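Local coordinates for protein FAD dependent oxidoreductase (Chelativorans sp. BNC1, PDB 6PXS) that binds FAD and acts as an iminodiacetate oxidase, a member of the DadA oxidoreductase family, at residues S14-L19 against G344-A348; G270-V275 against T302-F306. One frame throughout, in Å; residues are numbered along the deposited sequence.

Overall arrangement
The chain starts with strand 3-6 and helix 10-20, where the first half of contact 1 lies. It then runs through most of the protein. Residues 270-275 form a loop before helix 277-290, and the chain returns on strand 298-310. Contact 2 closes a short excursion of 26 residues that holds helix 277-290. Strand 326-330 and helix 336-352 follow, and residues 344-348 close contact 1 over 324 residues. The short excursion thus lies wholly within the long one, and the two do not cross. Contact 1 joins two helices of the nucleotide-binding part. Contact 2 ties a loop to the antiparallel sheet beside the flavin. Their nearest atoms are about 16 Å apart.

Contact 1 of 2, residues S14-L19 against G344-A348; sequences SAAYHL and GHLLA
Two helices of the Rossmann-type FAD-binding fold meet here, His18 and Ala15 of one against Gly344, His345 and Ala348 of the other. Helix 10-20 follows strand 3-6 and begins at the glycine-rich turn with the FAD-binding Leu11. Helix 336-352 follows strand 326-330 and carries the FAD-binding Thr338 near its start. The segment axes approach to 7.5 Å and cross at -53°. Backbones are nearest where Ala15 CA lies 4.1 Å from Gly344 CA, a glycine with no side chain to hold them apart. Ser14 OG lies over the same glycine, 3.4 Å from Gly344 CA. This hydroxyl is hydrogen-bonded to Pro341 O, one turn earlier in the second helix.

His18 lies between the helices. Its CG sits beside the backbone N (chi1 -68°), which turns the ring back along its own helix. His18 ND1 donates to Ser14 O, nearly in the ring plane. The backbone N of His18 reaches the same oxygen from the opposite face of the carbonyl plane. His18 NE2 is hydrogen-bonded to Tyr67 OH, so both ring nitrogens have partners and the rotation of the ring is fixed. His345 CB makes a CH-pi contact over one ring face, 3.7 Å from the His18 ring centroid. Tyr17 CD2 lies over the other face. The imidazole of His345 is turned 49° from that of His18 and leads away to a hydrogen bond with Glu357.

Further along, Ala348 faces the first helix. Its methyl touches His18 CB and the tip of Leu19, with Ala348 CB 3.7 Å from His18 CB and Leu19 CD2 3.7 Å from Ala348 CB.

Contact 2 of 2, residues G270-V275 against T302-F306; sequences GFDYRV and TRVGF. With FAD (flavin-adenine dinucleotide), chain E.
The strand beside the dimethylbenzene end of the flavin is backed here by a loop, with Phe306 and Val304 meeting Phe271, Tyr273 and Val275. Gly305 belongs to the FAD pocket, and Gly305 O lies 3.5 Å from FAD C8M. The neighbouring side chains, Val304 and Phe306, point toward the loop instead.

The Phe306 ring sits in a bend of the loop backbone. Phe271 CA lies over one face, 3.9 Å from the ring centroid. The Phe271 ring, also stacked with Trp206, adds a T-shaped contact, its edge toward the Phe306 face with the planes at 75°. Tyr273 N comes to the edge of the Phe306 ring. With an alanine at Phe306, the face that meets Phe271 CA and the Phe271 ring edge is lost, and a gap is likely to open beneath the backbone round Asp272 N.

Strand 298-310 is, within this chain, an outer strand of an antiparallel sheet, next to strand 220-231. End to end, 270-275 and 302-306 run in nearly opposite directions (175°), but the loop does not pair as a strand. Instead it folds into two inverse gamma turns, centred on Phe271 and Tyr273. Tyr273 has CG anti to the backbone N (chi1 -172°), and this brings the CD1/CE1 side of the ring slantwise across Val304. Tyr273 CE1 is 3.8 Å from Val304 CB, and Val304 O lies at the ring edge. The CG2 branch of Val304 meets the loop end, with Val304 CG2 3.7 Å from Val275 CG2. Arg274 points away, forms a salt bridge with Asp272, and uses NE for a hydrogen bond to Thr298 OG1 of the second subunit.

Contact 1 of 2, residues S14-L19 against G344-A348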
loop_
_atom_site.group_PDB
_atom_site.type_symbol
_atom_site.label_atom_id
_atom_site.label_comp_id
_atom_site.label_asym_id
_atom_site.label_seq_id
_atom_site.Cartn_x
_atom_site.Cartn_y
_atom_site.Cartn_z
ATOM N N SER A 14 -7.881 -16.208 -21.811
ATOM C CA SER A 14 -7.613 -16.611 -23.187
ATOM C C SER A 14 -8.769 -17.426 -23.751
ATOM O O SER A 14 -9.163 -17.239 -24.908
ATOM C CB SER A 14 -6.312 -17.411 -23.257
ATOM O OG SER A 14 -6.066 -17.854 -24.581
ATOM N N ALA A 15 -9.326 -18.335 -22.949
ATOM C CA ALA A 15 -10.480 -19.104 -23.397
ATOM C C ALA A 15 -11.640 -18.183 -23.754
ATOM O O ALA A 15 -12.235 -18.299 -24.831
ATOM C CB ALA A 15 -10.894 -20.102 -22.317
ATOM N N ALA A 16 -11.974 -17.256 -22.856
ATOM C CA ALA A 16 -13.028 -16.293 -23.154
ATOM C C ALA A 16 -12.704 -15.499 -24.413
ATOM O O ALA A 16 -13.569 -15.297 -25.271
ATOM C CB ALA A 16 -13.225 -15.351 -21.967
ATOM N N TYR A 17 -11.456 -15.044 -24.537
ATOM C CA TYR A 17 -11.066 -14.247 -25.695
ATOM C C TYR A 17 -11.312 -14.996 -26.998
ATOM O O TYR A 17 -11.733 -14.396 -27.994
ATOM C CB TYR A 17 -9.597 -13.850 -25.569
ATOM C CG TYR A 17 -8.981 -13.300 -26.836
ATOM C CD1 TYR A 17 -9.202 -11.987 -27.228
ATOM C CD2 TYR A 17 -8.162 -14.090 -27.629
ATOM C CE1 TYR A 17 -8.633 -11.480 -28.380
ATOM C CE2 TYR A 17 -7.588 -13.592 -28.782
ATOM C CZ TYR A 17 -7.827 -12.287 -29.153
ATOM O OH TYR A 17 -7.256 -11.788 -30.302
ATOM N N HIS A 18 -11.056 -16.303 -27.017
ATOM C CA HIS A 18 -11.230 -17.061 -28.252
ATOM C C HIS A 18 -12.689 -17.439 -28.482
ATOM O O HIS A 18 -13.160 -17.432 -29.625
ATOM C CB HIS A 18 -10.354 -18.313 -28.226
ATOM C CG HIS A 18 -8.885 -18.025 -28.286
ATOM N ND1 HIS A 18 -8.140 -17.712 -27.170
ATOM C CD2 HIS A 18 -8.025 -18.000 -29.331
ATOM C CE1 HIS A 18 -6.884 -17.509 -27.523
ATOM N NE2 HIS A 18 -6.787 -17.677 -28.830
ATOM N N LEU A 19 -13.421 -17.762 -27.415
ATOM C CA LEU A 19 -14.803 -18.204 -27.574
ATOM C C LEU A 19 -15.705 -17.063 -28.029
ATOM O O LEU A 19 -16.501 -17.224 -28.961
ATOM C CB LEU A 19 -15.314 -18.795 -26.262
ATOM C CG LEU A 19 -14.782 -20.182 -25.906
ATOM C CD1 LEU A 19 -15.087 -20.513 -24.458
ATOM C CD2 LEU A 19 -15.384 -21.223 -26.833
ATOM N N GLY A 344 -5.614 -21.591 -23.989
ATOM C CA GLY A 344 -6.982 -21.108 -24.068
ATOM C C GLY A 344 -7.607 -21.375 -25.423
ATOM O O GLY A 344 -8.766 -21.787 -25.514
ATOM N N HIS A 345 -6.846 -21.146 -26.496
ATOM C CA HIS A 345 -7.332 -21.460 -27.835
ATOM C C HIS A 345 -7.720 -22.929 -27.960
ATOM O O HIS A 345 -8.654 -23.265 -28.697
ATOM C CB HIS A 345 -6.264 -21.103 -28.869
ATOM C CG HIS A 345 -6.606 -21.524 -30.263
ATOM N ND1 HIS A 345 -7.687 -21.017 -30.950
ATOM C CD2 HIS A 345 -6.006 -22.405 -31.100
ATOM C CE1 HIS A 345 -7.739 -21.567 -32.151
ATOM N NE2 HIS A 345 -6.730 -22.411 -32.267
ATOM N N LEU A 346 -7.016 -23.816 -27.255
ATOM C CA LEU A 346 -7.376 -25.229 -27.270
ATOM C C LEU A 346 -8.692 -25.466 -26.541
ATOM O O LEU A 346 -9.579 -26.163 -27.048
ATOM C CB LEU A 346 -6.256 -26.057 -26.639
ATOM C CG LEU A 346 -5.150 -26.554 -27.571
ATOM C CD1 LEU A 346 -4.761 -25.497 -28.590
ATOM C CD2 LEU A 346 -3.936 -26.973 -26.755
ATOM N N LEU A 347 -8.836 -24.894 -25.343
ATOM C CA LEU A 347 -10.073 -25.063 -24.589
ATOM C C LEU A 347 -11.274 -24.577 -25.390
ATOM O O LEU A 347 -12.333 -25.217 -25.386
ATOM C CB LEU A 347 -9.978 -24.320 -23.257
ATOM C CG LEU A 347 -8.928 -24.856 -22.280
ATOM C CD1 LEU A 347 -8.807 -23.943 -21.071
ATOM C CD2 LEU A 347 -9.266 -26.274 -21.847
ATOM N N ALA A 348 -11.129 -23.449 -26.086
ATOM C CA ALA A 348 -12.217 -22.944 -26.914
ATOM C C ALA A 348 -12.686 -24.004 -27.903
ATOM O O ALA A 348 -13.878 -24.325 -27.973
ATOM C CB ALA A 348 -11.769 -21.681 -27.653
#

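Contact 2 of 2, residues G270-V275 against T302-F306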
loop_
_atom_site.group_PDB
_atom_site.type_symbol
_atom_site.label_atom_id
_atom_site.label_comp_id
_atom_site.label_asym_id
_atom_site.label_seq_id
_atom_site.Cartn_x
_atom_site.Cartn_y
_atom_site.Cartn_z
ATOM N N GLY A 270 0.817 -23.891 0.699
ATOM C CA GLY A 270 -0.566 -23.531 0.890
ATOM C C GLY A 270 -0.834 -22.141 0.324
ATOM O O GLY A 270 -0.039 -21.570 -0.427
ATOM N N PHE A 271 -1.987 -21.594 0.704
ATOM C CA PHE A 271 -2.392 -20.257 0.270
ATOM C C PHE A 271 -1.923 -19.210 1.282
ATOM O O PHE A 271 -2.705 -18.482 1.894
ATOM C CB PHE A 271 -3.901 -20.207 0.065
ATOM C CG PHE A 271 -4.398 -21.167 -0.980
ATOM C CD1 PHE A 271 -4.842 -22.429 -0.625
ATOM C CD2 PHE A 271 -4.412 -20.810 -2.318
ATOM C CE1 PHE A 271 -5.294 -23.315 -1.583
ATOM C CE2 PHE A 271 -4.862 -21.691 -3.280
ATOM C CZ PHE A 271 -5.306 -22.945 -2.912
ATOM N N ASP A 272 -0.601 -19.150 1.445
ATOM C CA ASP A 272 0.038 -18.248 2.401
ATOM C C ASP A 272 0.432 -16.976 1.662
ATOM O O ASP A 272 1.509 -16.882 1.071
ATOM C CB ASP A 272 1.246 -18.915 3.045
ATOM C CG ASP A 272 1.876 -18.058 4.117
ATOM O OD1 ASP A 272 1.214 -17.101 4.571
ATOM O OD2 ASP A 272 3.032 -18.331 4.501
ATOM N N TYR A 273 -0.453 -15.980 1.704
ATOM C CA TYR A 273 -0.257 -14.729 0.970
ATOM C C TYR A 273 0.504 -13.733 1.846
ATOM O O TYR A 273 -0.015 -12.710 2.297
ATOM C CB TYR A 273 -1.601 -14.174 0.514
ATOM C CG TYR A 273 -1.502 -12.984 -0.410
ATOM C CD1 TYR A 273 -0.894 -13.094 -1.654
ATOM C CD2 TYR A 273 -2.032 -11.753 -0.048
ATOM C CE1 TYR A 273 -0.807 -12.008 -2.506
ATOM C CE2 TYR A 273 -1.951 -10.664 -0.893
ATOM C CZ TYR A 273 -1.338 -10.797 -2.120
ATOM O OH TYR A 273 -1.256 -9.712 -2.962
ATOM N N ARG A 274 1.772 -14.061 2.081
ATOM C CA ARG A 274 2.671 -13.235 2.872
ATOM C C ARG A 274 3.996 -13.082 2.140
ATOM O O ARG A 274 4.403 -13.955 1.368
ATOM C CB ARG A 274 2.920 -13.844 4.265
ATOM C CG ARG A 274 1.722 -13.781 5.194
ATOM C CD ARG A 274 1.899 -14.656 6.434
ATOM N NE ARG A 274 3.252 -14.593 6.984
ATOM C CZ ARG A 274 4.212 -15.480 6.737
ATOM N NH1 ARG A 274 3.989 -16.520 5.944
ATOM N NH2 ARG A 274 5.406 -15.328 7.288
ATOM N N VAL A 275 4.661 -11.957 2.384
ATOM C CA VAL A 275 6.009 -11.709 1.887
ATOM C C VAL A 275 6.974 -12.050 3.014
ATOM O O VAL A 275 7.046 -11.333 4.018
ATOM C CB VAL A 275 6.183 -10.259 1.419
ATOM C CG1 VAL A 275 7.645 -9.970 1.112
ATOM C CG2 VAL A 275 5.316 -9.996 0.201
ATOM N N THR A 302 7.188 -6.323 -3.849
ATOM C CA THR A 302 7.444 -7.758 -3.946
ATOM C C THR A 302 6.094 -8.457 -4.023
ATOM O O THR A 302 5.338 -8.454 -3.047
ATOM C CB THR A 302 8.252 -8.265 -2.752
ATOM O OG1 THR A 302 9.541 -7.642 -2.747
ATOM C CG2 THR A 302 8.418 -9.779 -2.818
ATOM N N ARG A 303 5.794 -9.052 -5.172
ATOM C CA ARG A 303 4.504 -9.685 -5.389
ATOM C C ARG A 303 4.533 -11.141 -4.938
ATOM O O ARG A 303 5.592 -11.760 -4.809
ATOM C CB ARG A 303 4.105 -9.601 -6.861
ATOM C CG ARG A 303 4.044 -8.181 -7.390
ATOM C CD ARG A 303 3.583 -8.146 -8.831
ATOM N NE ARG A 303 3.690 -6.805 -9.398
ATOM C CZ ARG A 303 3.451 -6.512 -10.671
ATOM N NH1 ARG A 303 3.090 -7.465 -11.518
ATOM N NH2 ARG A 303 3.579 -5.263 -11.099
ATOM N N VAL A 304 3.342 -11.682 -4.692
ATOM C CA VAL A 304 3.172 -13.068 -4.283
ATOM C C VAL A 304 2.129 -13.713 -5.182
ATOM O O VAL A 304 1.091 -13.109 -5.480
ATOM C CB VAL A 304 2.757 -13.187 -2.803
ATOM C CG1 VAL A 304 2.471 -14.643 -2.449
ATOM C CG2 VAL A 304 3.838 -12.613 -1.902
ATOM N N GLY A 305 2.406 -14.939 -5.610
ATOM C CA GLY A 305 1.491 -15.669 -6.461
ATOM C C GLY A 305 1.550 -17.158 -6.202
ATOM O O GLY A 305 2.621 -17.700 -5.913
ATOM N N PHE A 306 0.406 -17.830 -6.298
ATOM C CA PHE A 306 0.319 -19.271 -6.095
ATOM C C PHE A 306 0.209 -19.940 -7.461
ATOM O O PHE A 306 -0.829 -19.846 -8.125
ATOM C CB PHE A 306 -0.873 -19.626 -5.208
ATOM C CG PHE A 306 -0.897 -18.887 -3.896
ATOM C CD1 PHE A 306 0.104 -19.076 -2.958
ATOM C CD2 PHE A 306 -1.933 -18.017 -3.595
ATOM C CE1 PHE A 306 0.078 -18.401 -1.748
ATOM C CE2 PHE A 306 -1.965 -17.341 -2.387
ATOM C CZ PHE A 306 -0.960 -17.533 -1.465
HETATM P PA FAD E . -4.805 -17.807 -11.945
HETATM O O1A FAD E . -4.512 -17.871 -10.492
HETATM O O2A FAD E . -4.137 -16.635 -12.669
HETATM O O5B FAD E . -6.348 -17.782 -12.227
HETATM C C5B FAD E . -7.291 -18.350 -11.294
HETATM C C4B FAD E . -8.450 -17.399 -11.145
HETATM O O4B FAD E . -9.651 -18.144 -10.831
HETATM C C3B FAD E . -8.287 -16.363 -10.032
HETATM O O3B FAD E . -8.779 -15.097 -10.454
HETATM C C2B FAD E . -9.132 -16.948 -8.898
HETATM O O2B FAD E . -9.616 -15.946 -8.011
HETATM C C1B FAD E . -10.269 -17.574 -9.699
HETATM N N9A FAD E . -11.006 -18.616 -8.992
HETATM C C8A FAD E . -10.500 -19.759 -8.434
HETATM N N7A FAD E . -11.403 -20.516 -7.856
HETATM C C5A FAD E . -12.586 -19.818 -8.049
HETATM C C6A FAD E . -13.917 -20.085 -7.675
HETATM N N6A FAD E . -14.297 -21.172 -6.999
HETATM N N1A FAD E . -14.859 -19.180 -8.024
HETATM C C2A FAD E . -14.490 -18.088 -8.698
HETATM N N3A FAD E . -13.268 -17.735 -9.102
HETATM C C4A FAD E . -12.356 -18.645 -8.745
HETATM N N1 FAD E . 4.823 -18.283 -16.316
HETATM C C2 FAD E . 5.579 -18.047 -17.427
HETATM O O2 FAD E . 5.281 -18.526 -18.527
HETATM N N3 FAD E . 6.707 -17.250 -17.336
HETATM C C4 FAD E . 7.177 -16.642 -16.190
HETATM O O4 FAD E . 8.195 -15.955 -16.230
HETATM C C4X FAD E . 6.369 -16.902 -15.013
HETATM N N5 FAD E . 6.741 -16.366 -13.885
HETATM C C5X FAD E . 5.970 -16.612 -12.761
HETATM C C6 FAD E . 6.355 -16.046 -11.546
HETATM C C7 FAD E . 5.613 -16.258 -10.389
HETATM C C7M FAD E . 6.060 -15.631 -9.096
HETATM C C8 FAD E . 4.463 -17.062 -10.440
HETATM C C8M FAD E . 3.640 -17.313 -9.203
HETATM C C9 FAD E . 4.076 -17.627 -11.651
HETATM C C9A FAD E . 4.817 -17.411 -12.808
HETATM N N10 FAD E . 4.448 -17.968 -14.050
HETATM C C10 FAD E . 5.207 -17.737 -15.174
HETATM C "C1'" FAD E . 3.258 -18.827 -14.165
HETATM C "C2'" FAD E . 1.975 -18.048 -14.447
HETATM O "O2'" FAD E . 1.959 -16.832 -13.698
HETATM C "C3'" FAD E . 0.775 -18.902 -14.040
HETATM O "O3'" FAD E . 0.997 -20.246 -14.452
HETATM C "C4'" FAD E . -0.560 -18.439 -14.622
HETATM O "O4'" FAD E . -0.790 -17.084 -14.236
HETATM C "C5'" FAD E . -1.703 -19.316 -14.158
HETATM O "O5'" FAD E . -2.947 -18.779 -14.655
HETATM P P FAD E . -4.327 -19.399 -14.222
HETATM O O1P FAD E . -4.278 -20.915 -14.438
HETATM O O2P FAD E . -5.474 -18.703 -14.859
HETATM O O3P FAD E . -4.334 -19.144 -12.653
#